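Local coordinates for restriction endonuclease EcoP15I, modification subunit (Escherichia coli, PDB 4ZCF) that methylates one adenine of the 5'-CAGCAG-3' site from S-adenosyl-L-methionine as a homodimer and joins the Res subunit for DNA restriction, at a contact of chain A with DNA and the interface of chains A and B. Sequence-based numbering; all coordinates share one arbitrary frame. Chains: chain A/B, Restriction endonuclease EcoP15I, modification subunit.

Contact 1: a contact of chain A with DNA. Residues chain A 319-320, 322, 324, 350. With nucleotides of chain C; nucleotides of chain D.
In this N(4)/N(6)-methyltransferase, loop residues of chain A read bases through their Hoogsteen edges, which for the paired bases line the major groove. A:Arg350 carries the charge. Its CG lies between the backbone N and the carbonyl carbon (chi1 68°), and a bend at chi3 turns the guanidinium toward DG15 of chain D. It meets that base end-on, NH1 to N7 and NH2 to O6 at 2.7 Å, the paired acceptors that mark a guanine. NH1 also forms a salt bridge, 3.1 Å and 168° at the hydrogen, with the phosphate oxygen OP2 of DT14 of chain D, so one nitrogen ties base reading to the backbone. Behind it, NE and NH2 both donate to the carbonyl O of A:His322, NH2 along a lone pair in the carbonyl plane and NE from above it; acceptors on several sides, most near the guanidinium plane, probably fix its rotation, though O6 is tilted out of it. One guanidinium face has A:Ser320 O above its rim; the thymine methyl C7 of DT14 sits 3.7 Å above the centre of the other. DT14 is unpaired, as expected if its partner is the adenine flipped out for methylation.

The imidazole of A:His322 is stacked on the five-membered ring of DA5 of chain C, with centroids 3.9 Å apart and planes 9° from parallel. Toward the rim of its opposite face stands A:Arg350 NH2, whose likely positive charge would probably disfavour a second proton on the ring. The edge is aimed at DG6 of chain C, where NE2 donates to N7 at 2.8 Å, nearly in the ring plane, and also reaches O6 at 3.1 Å. The bases also donate to the protein: DA5 N6 to the backbone O of A:Gln319, and N4 of DC16 of chain D to A:Ser320 OG at 3.0 Å.

Contact 2: the interface of chains A and B. Residues chain A 227, 231, 236-241; chain B 223-224, 387-391.
B:Ser390 OG, the hydroxyl, is held by two firm bonds and a weak third, all to chain A partners. The backbone N of A:Glu240 donates to it at 3.0 Å and 171° at the hydrogen. The imidazole ND1 of A:His241 lies 2.6 Å from OG, with the direction of the bond not decided, and A:Ala238 O is a weak acceptor. The hydroxyl sits between its own backbone N and carbonyl carbon (chi1 64°), a rotamer that points it at this cluster.

Alongside, short parallel bridges pair strand 237-238 of chain A with strand 388-389 of chain B in the homodimer interface. Their straightest bond runs from A:Ala238 N to B:Leu388 O, 2.7 Å and 177° at the hydrogen, although the donor stands above the carbonyl plane. A water bonded to both A:Asn236 O and B:Leu388 N extends the pairing.

Charge is concentrated on A:Glu240, whose chain runs extended beyond CG. OE2 accepts B:Lys387 NZ at 2.6 Å on its syn lone pair, forming a salt bridge, and A:Asp231 N on its anti one. OE1 is met almost along its C-O axis by B:Ser389 OG, at 2.6 Å. The extended B:Lys387 chain crosses the glutamate at about a right angle. An alanine in place of A:Glu240 would remove the carboxylate and would probably leave the B:Lys387 ammonium and the B:Ser389 hydroxyl without their cross-chain acceptor, while loosening the A:Asp231 segment.

Apolar packing flanks the polar row: A:Ile237 CG2, anti to its backbone N, touches B:Leu224 CD2 at 3.6 Å, and B:Val391 CG2 packs obliquely on A:His241 CB. At the edge of that imidazole, in its plane, CE1 faces B:Asp223 O at 3.4 Å.

Contact 1: a contact of chain A with DNA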
# COMPACT_ATOMS: atom_id res chain seq x y z
N GLN A 319 -21.03 -16.50 -24.04
CA GLN A 319 -21.27 -17.82 -23.47
C GLN A 319 -20.82 -17.79 -22.03
O GLN A 319 -20.05 -18.64 -21.58
CB GLN A 319 -20.48 -18.86 -24.29
CG GLN A 319 -20.83 -18.72 -25.78
CD GLN A 319 -19.96 -19.48 -26.73
OE1 GLN A 319 -18.80 -19.88 -26.43
NE2 GLN A 319 -20.51 -19.68 -27.90
N SER A 320 -21.39 -16.81 -21.31
CA SER A 320 -21.07 -16.35 -19.95
C SER A 320 -22.33 -16.23 -19.07
O SER A 320 -22.64 -15.17 -18.53
CB SER A 320 -20.39 -15.00 -20.07
OG SER A 320 -19.30 -15.12 -20.98
N HIS A 322 -23.08 -19.38 -17.19
CA HIS A 322 -22.73 -20.48 -16.31
C HIS A 322 -22.09 -20.05 -14.98
O HIS A 322 -21.45 -19.00 -14.89
CB HIS A 322 -21.83 -21.50 -17.07
CG HIS A 322 -20.50 -20.96 -17.52
ND1 HIS A 322 -20.41 -19.90 -18.42
CD2 HIS A 322 -19.26 -21.39 -17.22
CE1 HIS A 322 -19.12 -19.71 -18.63
NE2 HIS A 322 -18.38 -20.59 -17.93
N PRO A 324 -19.20 -20.42 -12.13
CA PRO A 324 -17.84 -20.94 -11.91
C PRO A 324 -17.66 -21.78 -10.66
O PRO A 324 -18.18 -21.46 -9.59
CB PRO A 324 -17.01 -19.66 -11.79
CG PRO A 324 -17.97 -18.64 -11.24
CD PRO A 324 -19.25 -18.95 -11.95
N ARG A 350 -25.41 -18.38 -13.18
CA ARG A 350 -24.67 -17.42 -12.34
C ARG A 350 -25.61 -16.28 -11.88
O ARG A 350 -25.25 -15.50 -10.99
CB ARG A 350 -23.46 -16.80 -13.09
CG ARG A 350 -23.83 -15.87 -14.27
CD ARG A 350 -22.64 -15.28 -14.98
NE ARG A 350 -21.71 -16.32 -15.42
CZ ARG A 350 -20.54 -16.09 -16.01
NH1 ARG A 350 -20.14 -14.84 -16.24
NH2 ARG A 350 -19.76 -17.10 -16.36
P DA C 5 -21.11 -28.29 -20.00
OP1 DA C 5 -21.13 -29.76 -19.75
OP2 DA C 5 -22.26 -27.47 -19.52
O5' DA C 5 -19.75 -27.69 -19.39
C5' DA C 5 -18.47 -28.28 -19.49
C4' DA C 5 -17.37 -27.32 -19.04
O4' DA C 5 -17.22 -26.19 -19.94
C3' DA C 5 -17.49 -26.73 -17.65
O3' DA C 5 -16.30 -27.12 -16.97
C2' DA C 5 -17.62 -25.22 -17.86
C1' DA C 5 -16.96 -25.01 -19.20
N9 DA C 5 -17.42 -23.85 -19.96
C8 DA C 5 -18.69 -23.37 -20.02
N7 DA C 5 -18.80 -22.28 -20.74
C5 DA C 5 -17.52 -21.98 -21.16
C6 DA C 5 -16.97 -20.96 -21.98
N6 DA C 5 -17.72 -19.97 -22.51
N1 DA C 5 -15.63 -20.95 -22.19
C2 DA C 5 -14.91 -21.95 -21.68
N3 DA C 5 -15.31 -22.95 -20.89
C4 DA C 5 -16.64 -22.94 -20.67
P DG C 6 -15.78 -26.63 -15.53
OP1 DG C 6 -15.29 -27.81 -14.78
OP2 DG C 6 -16.77 -25.73 -14.89
O5' DG C 6 -14.54 -25.75 -16.07
C5' DG C 6 -13.30 -26.31 -16.61
C4' DG C 6 -12.27 -25.23 -16.91
O4' DG C 6 -12.83 -24.42 -17.97
C3' DG C 6 -12.03 -24.22 -15.79
O3' DG C 6 -11.00 -24.63 -14.91
C2' DG C 6 -11.66 -22.93 -16.51
C1' DG C 6 -12.45 -23.07 -17.80
N9 DG C 6 -13.61 -22.21 -17.94
C8 DG C 6 -14.91 -22.45 -17.56
N7 DG C 6 -15.74 -21.48 -17.89
C5 DG C 6 -14.92 -20.53 -18.52
C6 DG C 6 -15.21 -19.26 -19.13
O6 DG C 6 -16.28 -18.65 -19.21
N1 DG C 6 -14.07 -18.64 -19.66
C2 DG C 6 -12.79 -19.14 -19.57
N2 DG C 6 -11.78 -18.37 -20.07
N3 DG C 6 -12.51 -20.33 -19.02
C4 DG C 6 -13.60 -20.96 -18.51
P DC C 7 -10.97 -24.25 -13.35
OP1 DC C 7 -10.22 -25.32 -12.67
OP2 DC C 7 -12.34 -23.93 -12.93
O5' DC C 7 -10.13 -22.89 -13.24
C5' DC C 7 -8.96 -22.40 -13.89
C4' DC C 7 -8.99 -20.87 -13.85
O4' DC C 7 -10.03 -20.45 -14.76
C3' DC C 7 -9.34 -20.25 -12.48
O3' DC C 7 -8.37 -19.28 -11.99
C2' DC C 7 -10.69 -19.56 -12.70
C1' DC C 7 -10.76 -19.39 -14.23
N1 DC C 7 -12.17 -19.34 -14.75
C2 DC C 7 -12.61 -18.23 -15.49
O2 DC C 7 -11.81 -17.34 -15.86
N3 DC C 7 -13.93 -18.19 -15.87
C4 DC C 7 -14.80 -19.13 -15.44
N4 DC C 7 -16.09 -18.99 -15.77
C5 DC C 7 -14.38 -20.25 -14.67
C6 DC C 7 -13.08 -20.29 -14.33
P DC D 13 -26.44 -10.82 -10.02
OP1 DC D 13 -27.73 -10.12 -9.84
OP2 DC D 13 -26.45 -12.19 -10.60
O5' DC D 13 -25.54 -9.95 -10.99
C5' DC D 13 -24.79 -10.79 -11.92
C4' DC D 13 -23.40 -11.19 -11.43
O4' DC D 13 -23.31 -12.28 -10.46
C3' DC D 13 -22.47 -11.74 -12.46
O3' DC D 13 -22.31 -10.77 -13.50
C2' DC D 13 -21.27 -11.86 -11.53
C1' DC D 13 -21.91 -12.44 -10.26
N1 DC D 13 -21.41 -13.82 -9.86
C2 DC D 13 -20.03 -14.04 -9.59
O2 DC D 13 -19.22 -13.11 -9.62
N3 DC D 13 -19.61 -15.28 -9.19
C4 DC D 13 -20.48 -16.30 -9.08
N4 DC D 13 -19.99 -17.48 -8.67
C5 DC D 13 -21.87 -16.11 -9.35
C6 DC D 13 -22.28 -14.89 -9.75
P DT D 14 -21.31 -10.92 -14.73
OP1 DT D 14 -21.50 -9.74 -15.60
OP2 DT D 14 -21.52 -12.28 -15.25
O5' DT D 14 -19.90 -10.81 -13.97
C5' DT D 14 -19.21 -9.59 -13.68
C4' DT D 14 -17.86 -9.52 -14.41
O4' DT D 14 -16.97 -10.54 -13.91
C3' DT D 14 -17.90 -9.76 -15.90
O3' DT D 14 -17.13 -8.78 -16.44
C2' DT D 14 -17.29 -11.14 -16.17
C1' DT D 14 -16.44 -11.38 -14.94
N1 DT D 14 -16.33 -12.80 -14.44
C2 DT D 14 -15.09 -13.46 -14.44
O2 DT D 14 -14.05 -13.02 -14.89
N3 DT D 14 -15.09 -14.71 -13.88
C4 DT D 14 -16.17 -15.36 -13.31
O4 DT D 14 -15.99 -16.49 -12.86
C5 DT D 14 -17.43 -14.63 -13.34
C7 DT D 14 -18.69 -15.26 -12.80
C6 DT D 14 -17.45 -13.40 -13.89
P DG D 15 -17.67 -7.79 -17.55
OP1 DG D 15 -16.90 -6.55 -17.28
OP2 DG D 15 -19.15 -7.76 -17.58
O5' DG D 15 -17.20 -8.53 -18.90
C5' DG D 15 -15.83 -8.44 -19.33
C4' DG D 15 -15.34 -9.65 -20.11
O4' DG D 15 -15.32 -10.83 -19.27
C3' DG D 15 -16.10 -10.03 -21.40
O3' DG D 15 -15.17 -10.51 -22.38
C2' DG D 15 -16.95 -11.21 -20.94
C1' DG D 15 -15.93 -11.87 -20.00
N9 DG D 15 -16.48 -12.89 -19.14
C8 DG D 15 -17.81 -13.03 -18.80
N7 DG D 15 -18.01 -14.00 -17.97
C5 DG D 15 -16.76 -14.62 -17.84
C6 DG D 15 -16.37 -15.73 -17.05
O6 DG D 15 -17.14 -16.48 -16.42
N1 DG D 15 -14.98 -15.99 -17.11
C2 DG D 15 -14.09 -15.22 -17.82
N2 DG D 15 -12.80 -15.59 -17.80
N3 DG D 15 -14.43 -14.14 -18.52
C4 DG D 15 -15.78 -13.91 -18.52
P DC D 16 -14.95 -9.77 -23.77
OP1 DC D 16 -14.86 -8.32 -23.47
OP2 DC D 16 -15.97 -10.27 -24.72
O5' DC D 16 -13.51 -10.30 -24.24
C5' DC D 16 -12.31 -10.21 -23.45
C4' DC D 16 -11.64 -11.56 -23.19
O4' DC D 16 -12.42 -12.38 -22.30
C3' DC D 16 -11.23 -12.47 -24.34
O3' DC D 16 -9.87 -12.87 -24.09
C2' DC D 16 -12.23 -13.63 -24.26
C1' DC D 16 -12.40 -13.72 -22.75
N1 DC D 16 -13.59 -14.47 -22.25
C2 DC D 16 -13.39 -15.62 -21.46
O2 DC D 16 -12.22 -16.00 -21.20
N3 DC D 16 -14.49 -16.31 -21.02
C4 DC D 16 -15.74 -15.92 -21.37
N4 DC D 16 -16.77 -16.63 -20.93
C5 DC D 16 -15.98 -14.76 -22.18
C6 DC D 16 -14.88 -14.07 -22.57

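Contact 2: the interface of chains A and B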
# COMPACT_ATOMS: atom_id res chain seq x y z
N LYS A 227 7.62 -8.81 -19.72
CA LYS A 227 8.43 -9.69 -20.57
C LYS A 227 8.96 -8.75 -21.69
O LYS A 227 8.22 -8.38 -22.61
CB LYS A 227 7.61 -10.90 -21.06
CG LYS A 227 8.12 -11.54 -22.35
CD LYS A 227 9.05 -12.68 -22.16
CE LYS A 227 9.32 -13.35 -23.50
NZ LYS A 227 9.96 -12.45 -24.51
N ASP A 231 16.30 -13.67 -24.96
CA ASP A 231 17.65 -14.15 -24.74
C ASP A 231 17.78 -15.54 -25.26
O ASP A 231 17.17 -16.46 -24.71
CB ASP A 231 18.04 -14.05 -23.25
CG ASP A 231 19.54 -14.01 -23.03
OD1 ASP A 231 20.29 -14.46 -23.92
OD2 ASP A 231 19.97 -13.52 -21.97
N ASN A 236 20.24 -22.15 -18.19
CA ASN A 236 19.26 -22.99 -17.51
C ASN A 236 17.89 -22.32 -17.79
O ASN A 236 17.20 -22.73 -18.72
CB ASN A 236 19.57 -23.02 -16.01
CG ASN A 236 20.94 -23.54 -15.66
OD1 ASN A 236 21.68 -22.90 -14.93
ND2 ASN A 236 21.27 -24.74 -16.11
N ILE A 237 17.57 -21.23 -17.08
CA ILE A 237 16.37 -20.41 -17.31
C ILE A 237 16.83 -19.24 -18.15
O ILE A 237 17.90 -18.69 -17.91
CB ILE A 237 15.67 -19.93 -15.98
CG1 ILE A 237 15.32 -21.12 -15.05
CG2 ILE A 237 14.45 -19.02 -16.23
CD1 ILE A 237 14.84 -20.75 -13.75
N ALA A 238 16.05 -18.88 -19.17
CA ALA A 238 16.29 -17.75 -20.06
C ALA A 238 15.51 -16.60 -19.43
O ALA A 238 14.27 -16.58 -19.48
CB ALA A 238 15.75 -18.06 -21.46
N VAL A 239 16.22 -15.70 -18.76
CA VAL A 239 15.64 -14.55 -18.08
C VAL A 239 15.23 -13.49 -19.09
O VAL A 239 16.07 -12.84 -19.70
CB VAL A 239 16.48 -14.03 -16.86
CG1 VAL A 239 16.51 -15.07 -15.75
CG2 VAL A 239 17.90 -13.68 -17.28
N GLU A 240 13.92 -13.35 -19.28
CA GLU A 240 13.31 -12.49 -20.28
C GLU A 240 12.27 -11.53 -19.69
O GLU A 240 11.54 -10.87 -20.43
CB GLU A 240 12.69 -13.38 -21.37
CG GLU A 240 13.74 -14.09 -22.22
CD GLU A 240 13.18 -15.04 -23.26
OE1 GLU A 240 12.12 -15.64 -23.03
OE2 GLU A 240 13.83 -15.19 -24.32
N HIS A 241 12.26 -11.41 -18.35
CA HIS A 241 11.32 -10.56 -17.68
C HIS A 241 11.86 -9.84 -16.43
O HIS A 241 12.88 -10.23 -15.85
CB HIS A 241 10.02 -11.33 -17.35
CG HIS A 241 10.08 -12.15 -16.09
ND1 HIS A 241 10.59 -13.43 -16.08
CD2 HIS A 241 9.67 -11.84 -14.83
CE1 HIS A 241 10.49 -13.86 -14.83
NE2 HIS A 241 9.94 -12.94 -14.04
N ASP B 223 13.53 -17.51 -11.44
CA ASP B 223 12.11 -17.60 -11.17
C ASP B 223 11.33 -17.58 -12.43
O ASP B 223 11.57 -16.74 -13.30
CB ASP B 223 11.63 -16.51 -10.21
CG ASP B 223 12.53 -16.25 -9.01
OD1 ASP B 223 12.90 -17.24 -8.32
OD2 ASP B 223 12.84 -15.06 -8.76
N LEU B 224 10.39 -18.49 -12.53
CA LEU B 224 9.52 -18.58 -13.69
C LEU B 224 8.17 -18.00 -13.38
O LEU B 224 7.71 -18.10 -12.25
CB LEU B 224 9.36 -20.06 -14.14
CG LEU B 224 10.66 -20.86 -14.37
CD1 LEU B 224 10.43 -22.35 -14.17
CD2 LEU B 224 11.21 -20.60 -15.76
N LYS B 387 14.84 -23.28 -25.50
CA LYS B 387 15.18 -22.64 -24.22
C LYS B 387 14.07 -22.68 -23.18
O LYS B 387 12.90 -22.67 -23.55
CB LYS B 387 15.60 -21.15 -24.46
CG LYS B 387 14.49 -20.29 -25.08
CD LYS B 387 14.86 -18.85 -25.36
CE LYS B 387 13.63 -18.16 -25.94
NZ LYS B 387 13.92 -16.78 -26.43
N LEU B 388 14.43 -22.60 -21.90
CA LEU B 388 13.44 -22.47 -20.84
C LEU B 388 13.22 -20.97 -20.53
O LEU B 388 13.91 -20.36 -19.71
CB LEU B 388 13.76 -23.33 -19.57
CG LEU B 388 12.71 -23.29 -18.42
CD1 LEU B 388 11.29 -23.68 -18.89
CD2 LEU B 388 13.16 -24.15 -17.23
N SER B 389 12.26 -20.37 -21.25
CA SER B 389 11.88 -18.97 -21.08
C SER B 389 11.34 -18.76 -19.67
O SER B 389 10.74 -19.68 -19.11
CB SER B 389 10.82 -18.58 -22.11
OG SER B 389 10.43 -17.24 -21.90
N SER B 390 11.58 -17.58 -19.09
CA SER B 390 11.14 -17.31 -17.72
C SER B 390 9.62 -17.01 -17.64
O SER B 390 9.04 -16.99 -16.56
CB SER B 390 12.02 -16.24 -17.08
OG SER B 390 11.90 -14.99 -17.74
N VAL B 391 8.98 -16.81 -18.81
CA VAL B 391 7.55 -16.60 -18.90
C VAL B 391 6.93 -17.73 -19.72
O VAL B 391 7.15 -17.80 -20.94
CB VAL B 391 7.15 -15.20 -19.41
CG1 VAL B 391 5.64 -14.97 -19.25
CG2 VAL B 391 7.94 -14.11 -18.70
O HOH W 1 17.12 -23.01 -21.41

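The C-alpha centres of contact 1 and contact 2 lie about 35 Å apart, and the two have no residue in common. What joins them is chain A: contact 1 draws on loop residues between strand 313-318 and helix 353-361, whereas contact 2 uses strands 220-227, 237-238 and 241-248 and the segments around them. Of the two contacts, chain B takes part in contact 2, through its own strand 220-227 and strands 388-389 and 391-393. One subunit thus touches DNA at contact 1 and its dimer mate at contact 2, which fits a homodimer whose two copies divide base reading and methylation between them.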